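Local coordinates for protein alpha-1,2-mannosidase (PDB 2WW2) that probably hydrolyses alpha-mannosidic linkages with inversion, as a calcium-dependent mannosidase of glycoside hydrolase family 92 from a human gut bacterium, at residues P109-Q121 and L124-P138. Residues are numbered along the deposited sequence; the frame is centred on the assembly and turned at random.
Sequences PYNYSVTFNNGLQ and LSATSRGAVFEVSFP
Gln121 and Ser136 face each other as an antiparallel hydrogen-bonded pair: Gln121 N gives to Ser136 O, and Ser136 N returns a 2.8 Å bond to Gln121 O. On the other edge of strand 121-126, Leu124 pairs with Tyr112 of strand 111-116 in the same way, with Tyr112 N to Leu124 O and Leu124 N to Tyr112 O both at 3.0 Å. Beyond that pair a side chain takes over: the hydroxyl of Ser125 donates to a lone pair of Tyr110 O, in the carbonyl plane, 2.6 Å from OG to O.

The side-chain amide of Gln121 has two partners. Its chain leaves with CG anti to the backbone N and then bends at chi2 (-86°), which swings NE2 between two acceptors, Ser113 OG at 3.2 Å and Glu134 OE2 at 3.3 Å. Both acceptors lie near the amide plane; the carboxylate stands almost perpendicular to it (88°), and NE2 comes at OE2 from above the carboxylate plane. Glu134 has firmer partners besides, Ser123 on OE2 and a salt bridge from OE1 to Lys228. A leucine in place of Gln121 would probably leave Ser113 OG and Glu134 OE2 each without this shared donor.

Apolar contacts fill in nearby. Leu120 lays CD1 3.7 Å from Phe137 CD1 and sets CB against Pro138 CD, while Val135 CG1 sits over a face of the Phe137 ring. At the turn, Asn118 OD1 accepts from Leu120 N at 3.0 Å, an Asx turn that overlaps the type I turn from Phe116 to Gly119. Tyr112 sends its hydroxyl to Glu105, a sodium ligand. Together the strands 111-116, 121-126 and 130-136 form an antiparallel beta meander, two consecutive hairpins in the beta-rich N-terminal domain of family 92.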
ATOM      1  N   PRO A 109     -10.370  38.336  -1.507  1.00  8.55           N
ATOM      2  CA  PRO A 109     -10.831  38.434  -2.893  1.00  8.55           C
ATOM      3  C   PRO A 109     -10.879  39.869  -3.400  1.00  9.00           C
ATOM      4  O   PRO A 109     -10.833  40.081  -4.609  1.00  9.12           O
ATOM      5  CB  PRO A 109     -12.268  37.881  -2.830  1.00  8.60           C
ATOM      6  CG  PRO A 109     -12.263  36.982  -1.625  1.00  8.77           C
ATOM      7  CD  PRO A 109     -11.343  37.647  -0.639  1.00  8.55           C
ATOM      8  N   TYR A 110     -11.022  40.838  -2.484  1.00  8.21           N
ATOM      9  CA  TYR A 110     -11.278  42.223  -2.851  1.00  8.57           C
ATOM     10  C   TYR A 110     -10.028  43.101  -2.695  1.00  8.46           C
ATOM     11  O   TYR A 110     -10.061  44.279  -3.010  1.00  8.63           O
ATOM     12  CB  TYR A 110     -12.434  42.797  -1.992  1.00  8.28           C
ATOM     13  CG  TYR A 110     -12.146  42.725  -0.515  1.00  9.95           C
ATOM     14  CD1 TYR A 110     -11.445  43.748   0.127  1.00 10.13           C
ATOM     15  CD2 TYR A 110     -12.557  41.630   0.244  1.00  9.99           C
ATOM     16  CE1 TYR A 110     -11.160  43.670   1.493  1.00 11.01           C
ATOM     17  CE2 TYR A 110     -12.271  41.544   1.591  1.00 11.31           C
ATOM     18  CZ  TYR A 110     -11.586  42.565   2.217  1.00 13.61           C
ATOM     19  OH  TYR A 110     -11.297  42.457   3.575  1.00 11.87           O
ATOM     20  N   ASN A 111      -8.938  42.512  -2.205  1.00  8.37           N
ATOM     21  CA  ASN A 111      -7.689  43.219  -1.996  1.00  8.37           C
ATOM     22  C   ASN A 111      -6.574  42.262  -1.576  1.00  7.84           C
ATOM     23  O   ASN A 111      -6.741  41.459  -0.677  1.00  8.31           O
ATOM     24  CB  ASN A 111      -7.841  44.298  -0.893  1.00  8.04           C
ATOM     25  CG  ASN A 111      -6.598  45.172  -0.761  1.00  9.31           C
ATOM     26  OD1 ASN A 111      -6.427  46.144  -1.506  1.00 11.60           O
ATOM     27  ND2 ASN A 111      -5.733  44.839   0.183  1.00  5.25           N
ATOM     28  N   TYR A 112      -5.423  42.373  -2.223  1.00  7.60           N
ATOM     29  CA  TYR A 112      -4.224  41.698  -1.774  1.00  7.09           C
ATOM     30  C   TYR A 112      -3.212  42.751  -1.335  1.00  7.17           C
ATOM     31  O   TYR A 112      -2.911  43.688  -2.088  1.00  6.54           O
ATOM     32  CB  TYR A 112      -3.644  40.854  -2.915  1.00  7.23           C
ATOM     33  CG  TYR A 112      -2.346  40.150  -2.537  1.00  7.39           C
ATOM     34  CD1 TYR A 112      -2.351  38.842  -2.055  1.00  7.26           C
ATOM     35  CD2 TYR A 112      -1.123  40.803  -2.655  1.00  6.16           C
ATOM     36  CE1 TYR A 112      -1.153  38.190  -1.694  1.00  7.92           C
ATOM     37  CE2 TYR A 112       0.082  40.163  -2.315  1.00  7.96           C
ATOM     38  CZ  TYR A 112       0.055  38.864  -1.845  1.00  8.26           C
ATOM     39  OH  TYR A 112       1.232  38.252  -1.506  1.00  9.45           O
ATOM     40  N   SER A 113      -2.704  42.616  -0.108  1.00  6.88           N
ATOM     41  CA  SER A 113      -1.738  43.576   0.428  1.00  7.24           C
ATOM     42  C   SER A 113      -0.497  42.803   0.911  1.00  6.73           C
ATOM     43  O   SER A 113      -0.619  41.724   1.494  1.00  6.14           O
ATOM     44  CB  SER A 113      -2.365  44.367   1.583  1.00  7.42           C
ATOM     45  OG  SER A 113      -1.421  45.244   2.194  1.00  9.17           O
ATOM     46  N   VAL A 114       0.688  43.329   0.634  1.00  6.16           N
ATOM     47  CA  VAL A 114       1.921  42.709   1.131  1.00  6.29           C
ATOM     48  C   VAL A 114       2.931  43.805   1.453  1.00  6.33           C
ATOM     49  O   VAL A 114       2.965  44.850   0.781  1.00  5.90           O
ATOM     50  CB  VAL A 114       2.486  41.686   0.121  1.00  6.01           C
ATOM     51  CG1 VAL A 114       2.914  42.397  -1.177  1.00  7.25           C
ATOM     52  CG2 VAL A 114       3.655  40.891   0.714  1.00  5.55           C
ATOM     53  N   THR A 115       3.720  43.595   2.499  1.00  6.73           N
ATOM     54  CA  THR A 115       4.828  44.495   2.811  1.00  7.35           C
ATOM     55  C   THR A 115       6.098  43.679   2.705  1.00  8.37           C
ATOM     56  O   THR A 115       6.232  42.610   3.335  1.00  8.17           O
ATOM     57  CB  THR A 115       4.681  45.071   4.219  1.00  8.19           C
ATOM     58  OG1 THR A 115       3.413  45.724   4.307  1.00  8.32           O
ATOM     59  CG2 THR A 115       5.814  46.067   4.550  1.00  7.86           C
ATOM     60  N   PHE A 116       7.012  44.142   1.864  1.00  8.05           N
ATOM     61  CA  PHE A 116       8.253  43.434   1.649  1.00  8.26           C
ATOM     62  C   PHE A 116       9.200  43.623   2.814  1.00  8.92           C
ATOM     63  O   PHE A 116       8.989  44.495   3.668  1.00  8.51           O
ATOM     64  CB  PHE A 116       8.866  43.868   0.304  1.00  8.10           C
ATOM     65  CG  PHE A 116       7.979  43.537  -0.871  1.00  7.74           C
ATOM     66  CD1 PHE A 116       8.018  42.277  -1.438  1.00  9.32           C
ATOM     67  CD2 PHE A 116       7.080  44.479  -1.378  1.00  6.77           C
ATOM     68  CE1 PHE A 116       7.201  41.955  -2.513  1.00  7.86           C
ATOM     69  CE2 PHE A 116       6.251  44.169  -2.450  1.00  7.48           C
ATOM     70  CZ  PHE A 116       6.312  42.897  -3.018  1.00  7.96           C
ATOM     71  N   ASN A 117      10.237  42.794   2.876  1.00  9.27           N
ATOM     72  CA  ASN A 117      11.189  42.901   3.979  1.00  9.25           C
ATOM     73  C   ASN A 117      11.849  44.278   4.025  1.00  9.10           C
ATOM     74  O   ASN A 117      12.242  44.734   5.098  1.00  8.58           O
ATOM     75  CB  ASN A 117      12.277  41.803   3.889  1.00 10.18           C
ATOM     76  CG  ASN A 117      11.743  40.396   4.190  1.00 12.75           C
ATOM     77  OD1 ASN A 117      10.554  40.204   4.487  1.00 15.19           O
ATOM     78  ND2 ASN A 117      12.632  39.396   4.093  1.00 14.16           N
ATOM     79  N   ASN A 118      11.971  44.942   2.874  1.00  8.78           N
ATOM     80  CA  ASN A 118      12.617  46.264   2.836  1.00  9.42           C
ATOM     81  C   ASN A 118      11.658  47.393   3.241  1.00  9.09           C
ATOM     82  O   ASN A 118      12.022  48.567   3.217  1.00  8.75           O
ATOM     83  CB  ASN A 118      13.232  46.559   1.454  1.00  9.55           C
ATOM     84  CG  ASN A 118      12.189  46.570   0.344  1.00 11.96           C
ATOM     85  OD1 ASN A 118      10.998  46.603   0.617  1.00 11.54           O
ATOM     86  ND2 ASN A 118      12.633  46.542  -0.914  1.00 12.01           N
ATOM     87  N   GLY A 119      10.433  47.031   3.593  1.00  8.40           N
ATOM     88  CA  GLY A 119       9.469  47.999   4.088  1.00  8.41           C
ATOM     89  C   GLY A 119       8.525  48.556   3.037  1.00  8.60           C
ATOM     90  O   GLY A 119       7.584  49.278   3.367  1.00  8.75           O
ATOM     91  N   LEU A 120       8.745  48.220   1.765  1.00  7.98           N
ATOM     92  CA  LEU A 120       7.838  48.707   0.738  1.00  8.16           C
ATOM     93  C   LEU A 120       6.494  48.008   0.912  1.00  8.27           C
ATOM     94  O   LEU A 120       6.438  46.783   1.011  1.00  6.68           O
ATOM     95  CB  LEU A 120       8.394  48.434  -0.667  1.00  7.54           C
ATOM     96  CG  LEU A 120       7.560  48.977  -1.843  1.00  9.25           C
ATOM     97  CD1 LEU A 120       8.491  49.346  -3.036  1.00  8.81           C
ATOM     98  CD2 LEU A 120       6.444  48.008  -2.298  1.00  6.32           C
ATOM     99  N   GLN A 121       5.408  48.781   0.961  1.00  7.67           N
ATOM    100  CA  GLN A 121       4.089  48.167   1.089  1.00  8.54           C
ATOM    101  C   GLN A 121       3.293  48.435  -0.167  1.00  8.67           C
ATOM    102  O   GLN A 121       3.394  49.512  -0.753  1.00  9.61           O
ATOM    103  CB  GLN A 121       3.346  48.710   2.319  1.00  8.34           C
ATOM    104  CG  GLN A 121       1.930  48.098   2.523  1.00 11.40           C
ATOM    105  CD  GLN A 121       0.845  48.821   1.748  1.00 13.30           C
ATOM    106  OE1 GLN A 121       0.981  49.996   1.408  1.00 16.86           O
ATOM    107  NE2 GLN A 121      -0.250  48.124   1.467  1.00 15.80           N
ATOM    108  N   LEU A 124      -3.500  45.943  -3.935  1.00  7.94           N
ATOM    109  CA  LEU A 124      -4.244  46.100  -5.166  1.00  8.37           C
ATOM    110  C   LEU A 124      -5.633  45.500  -5.002  1.00  8.33           C
ATOM    111  O   LEU A 124      -5.818  44.508  -4.298  1.00  7.96           O
ATOM    112  CB  LEU A 124      -3.510  45.410  -6.324  1.00  8.83           C
ATOM    113  CG  LEU A 124      -3.252  43.907  -6.206  1.00 11.55           C
ATOM    114  CD1 LEU A 124      -3.249  43.307  -7.575  1.00 12.71           C
ATOM    115  CD2 LEU A 124      -1.935  43.594  -5.505  1.00 13.97           C
ATOM    116  N   SER A 125      -6.595  46.087  -5.701  1.00  8.61           N
ATOM    117  CA  SER A 125      -7.967  45.618  -5.693  1.00  8.21           C
ATOM    118  C   SER A 125      -8.424  45.639  -7.140  1.00  8.38           C
ATOM    119  O   SER A 125      -7.983  46.485  -7.915  1.00  8.18           O
ATOM    120  CB  SER A 125      -8.835  46.560  -4.838  1.00  7.85           C
ATOM    121  OG  SER A 125      -8.522  46.385  -3.454  1.00  8.57           O
ATOM    122  N   ALA A 126      -9.299  44.712  -7.517  1.00  8.08           N
ATOM    123  CA  ALA A 126      -9.688  44.599  -8.918  1.00  8.05           C
ATOM    124  C   ALA A 126     -11.144  44.987  -9.158  1.00  8.39           C
ATOM    125  O   ALA A 126     -11.991  44.837  -8.277  1.00  9.37           O
ATOM    126  CB  ALA A 126      -9.440  43.165  -9.402  1.00  8.09           C
ATOM    127  N   THR A 127     -11.435  45.460 -10.361  1.00  8.43           N
ATOM    128  CA  THR A 127     -12.801  45.554 -10.831  1.00  7.91           C
ATOM    129  C   THR A 127     -12.905  44.393 -11.828  1.00  8.69           C
ATOM    130  O   THR A 127     -12.002  43.565 -11.876  1.00  9.06           O
ATOM    131  CB  THR A 127     -13.055  46.907 -11.545  1.00  7.98           C
ATOM    132  OG1 THR A 127     -12.160  47.046 -12.656  1.00  7.76           O
ATOM    133  CG2 THR A 127     -12.838  48.096 -10.569  1.00  6.19           C
ATOM    134  N   SER A 128     -13.972  44.333 -12.628  1.00  8.00           N
ATOM    135  CA  SER A 128     -14.109  43.268 -13.635  1.00  8.41           C
ATOM    136  C   SER A 128     -12.930  43.264 -14.609  1.00  8.24           C
ATOM    137  O   SER A 128     -12.412  42.207 -14.969  1.00  8.51           O
ATOM    138  CB  SER A 128     -15.402  43.460 -14.443  1.00  8.70           C
ATOM    139  OG  SER A 128     -16.545  43.243 -13.618  1.00 10.88           O
ATOM    140  N   ARG A 129     -12.527  44.453 -15.048  1.00  8.00           N
ATOM    141  CA  ARG A 129     -11.534  44.570 -16.113  1.00  7.61           C
ATOM    142  C   ARG A 129     -10.320  45.425 -15.738  1.00  7.37           C
ATOM    143  O   ARG A 129      -9.357  45.480 -16.478  1.00  7.51           O
ATOM    144  CB  ARG A 129     -12.222  45.094 -17.384  1.00  7.91           C
ATOM    145  CG  ARG A 129     -13.343  44.157 -17.839  1.00  7.77           C
ATOM    146  CD  ARG A 129     -14.157  44.718 -19.047  1.00  8.71           C
ATOM    147  NE  ARG A 129     -15.321  43.869 -19.251  1.00  8.18           N
ATOM    148  CZ  ARG A 129     -16.428  43.952 -18.527  1.00 10.98           C
ATOM    149  NH1 ARG A 129     -16.525  44.855 -17.554  1.00  8.26           N
ATOM    150  NH2 ARG A 129     -17.438  43.128 -18.774  1.00 10.90           N
ATOM    151  N   GLY A 130     -10.333  46.042 -14.560  1.00  7.70           N
ATOM    152  CA  GLY A 130      -9.192  46.869 -14.184  1.00  7.44           C
ATOM    153  C   GLY A 130      -8.723  46.594 -12.769  1.00  7.68           C
ATOM    154  O   GLY A 130      -9.246  45.689 -12.101  1.00  7.76           O
ATOM    155  N   ALA A 131      -7.735  47.373 -12.314  1.00  7.05           N
ATOM    156  CA  ALA A 131      -7.227  47.250 -10.935  1.00  7.17           C
ATOM    157  C   ALA A 131      -6.676  48.584 -10.482  1.00  6.88           C
ATOM    158  O   ALA A 131      -6.304  49.420 -11.305  1.00  7.12           O
ATOM    159  CB  ALA A 131      -6.117  46.177 -10.857  1.00  7.64           C
ATOM    160  N   VAL A 132      -6.577  48.779  -9.176  1.00  5.92           N
ATOM    161  CA  VAL A 132      -5.921  49.971  -8.653  1.00  6.84           C
ATOM    162  C   VAL A 132      -4.969  49.507  -7.569  1.00  6.86           C
ATOM    163  O   VAL A 132      -5.334  48.635  -6.796  1.00  6.35           O
ATOM    164  CB  VAL A 132      -6.942  51.012  -8.123  1.00  7.01           C
ATOM    165  CG1 VAL A 132      -6.231  52.198  -7.473  1.00  7.21           C
ATOM    166  CG2 VAL A 132      -7.850  51.510  -9.265  1.00  7.63           C
ATOM    167  N   PHE A 133      -3.741  50.043  -7.575  1.00  6.84           N
ATOM    168  CA  PHE A 133      -2.714  49.743  -6.577  1.00  7.77           C
ATOM    169  C   PHE A 133      -2.513  50.975  -5.690  1.00  8.06           C
ATOM    170  O   PHE A 133      -2.683  52.111  -6.158  1.00  8.56           O
ATOM    171  CB  PHE A 133      -1.342  49.514  -7.243  1.00  7.77           C
ATOM    172  CG  PHE A 133      -1.215  48.229  -8.035  1.00  8.33           C
ATOM    173  CD1 PHE A 133      -0.332  47.226  -7.625  1.00  7.59           C
ATOM    174  CD2 PHE A 133      -1.950  48.040  -9.198  1.00 10.54           C
ATOM    175  CE1 PHE A 133      -0.199  46.046  -8.359  1.00  9.89           C
ATOM    176  CE2 PHE A 133      -1.819  46.847  -9.937  1.00 10.65           C
ATOM    177  CZ  PHE A 133      -0.943  45.861  -9.522  1.00  8.89           C
ATOM    178  N   GLU A 134      -2.079  50.761  -4.450  1.00  8.34           N
ATOM    179  CA  GLU A 134      -1.440  51.824  -3.683  1.00  9.79           C
ATOM    180  C   GLU A 134      -0.020  51.319  -3.456  1.00 10.09           C
ATOM    181  O   GLU A 134       0.191  50.114  -3.326  1.00 11.58           O
ATOM    182  CB  GLU A 134      -2.136  52.028  -2.331  1.00 10.64           C
ATOM    183  CG  GLU A 134      -1.896  50.800  -1.390  1.00 12.13           C
ATOM    184  CD  GLU A 134      -2.604  50.869  -0.038  1.00 17.95           C
ATOM    185  OE1 GLU A 134      -2.843  51.999   0.472  1.00 17.35           O
ATOM    186  OE2 GLU A 134      -2.915  49.769   0.509  1.00 17.58           O
ATOM    187  N   VAL A 135       0.971  52.209  -3.453  1.00  9.72           N
ATOM    188  CA  VAL A 135       2.314  51.800  -3.079  1.00  8.89           C
ATOM    189  C   VAL A 135       2.846  52.787  -2.038  1.00  9.17           C
ATOM    190  O   VAL A 135       2.768  53.993  -2.248  1.00  8.74           O
ATOM    191  CB  VAL A 135       3.294  51.785  -4.282  1.00  8.55           C
ATOM    192  CG1 VAL A 135       4.679  51.339  -3.799  1.00  7.18           C
ATOM    193  CG2 VAL A 135       2.782  50.890  -5.445  1.00  9.00           C
ATOM    194  N   SER A 136       3.345  52.271  -0.913  1.00  9.19           N
ATOM    195  CA  SER A 136       4.040  53.077   0.077  0.50  9.16           C
ATOM    196  C   SER A 136       5.545  52.771   0.010  1.00  9.59           C
ATOM    197  O   SER A 136       5.980  51.678   0.397  1.00  9.66           O
ATOM    198  CB  SER A 136       3.491  52.741   1.466  0.50  9.71           C
ATOM    199  OG  SER A 136       4.075  53.550   2.458  0.50  8.73           O
ATOM    200  N   PHE A 137       6.346  53.708  -0.495  1.00  9.45           N
ATOM    201  CA  PHE A 137       7.787  53.461  -0.681  1.00 10.12           C
ATOM    202  C   PHE A 137       8.556  53.725   0.615  1.00 11.37           C
ATOM    203  O   PHE A 137       8.223  54.651   1.326  1.00 11.41           O
ATOM    204  CB  PHE A 137       8.361  54.391  -1.773  1.00  9.14           C
ATOM    205  CG  PHE A 137       7.940  54.029  -3.184  1.00  9.04           C
ATOM    206  CD1 PHE A 137       8.546  52.980  -3.859  1.00  6.67           C
ATOM    207  CD2 PHE A 137       6.957  54.750  -3.825  1.00  8.13           C
ATOM    208  CE1 PHE A 137       8.184  52.659  -5.146  1.00  6.18           C
ATOM    209  CE2 PHE A 137       6.578  54.438  -5.117  1.00  6.16           C
ATOM    210  CZ  PHE A 137       7.191  53.378  -5.776  1.00  6.28           C
ATOM    211  N   PRO A 138       9.611  52.939   0.903  1.00 12.77           N
ATOM    212  CA  PRO A 138      10.427  53.270   2.078  1.00 14.03           C
ATOM    213  C   PRO A 138      11.123  54.602   1.871  1.00 15.05           C
ATOM    214  O   PRO A 138      11.594  54.889   0.779  1.00 15.58           O
ATOM    215  CB  PRO A 138      11.473  52.149   2.150  1.00 14.29           C
ATOM    216  CG  PRO A 138      11.320  51.335   0.896  1.00 13.23           C
ATOM    217  CD  PRO A 138      10.031  51.701   0.221  1.00 12.78           C
TER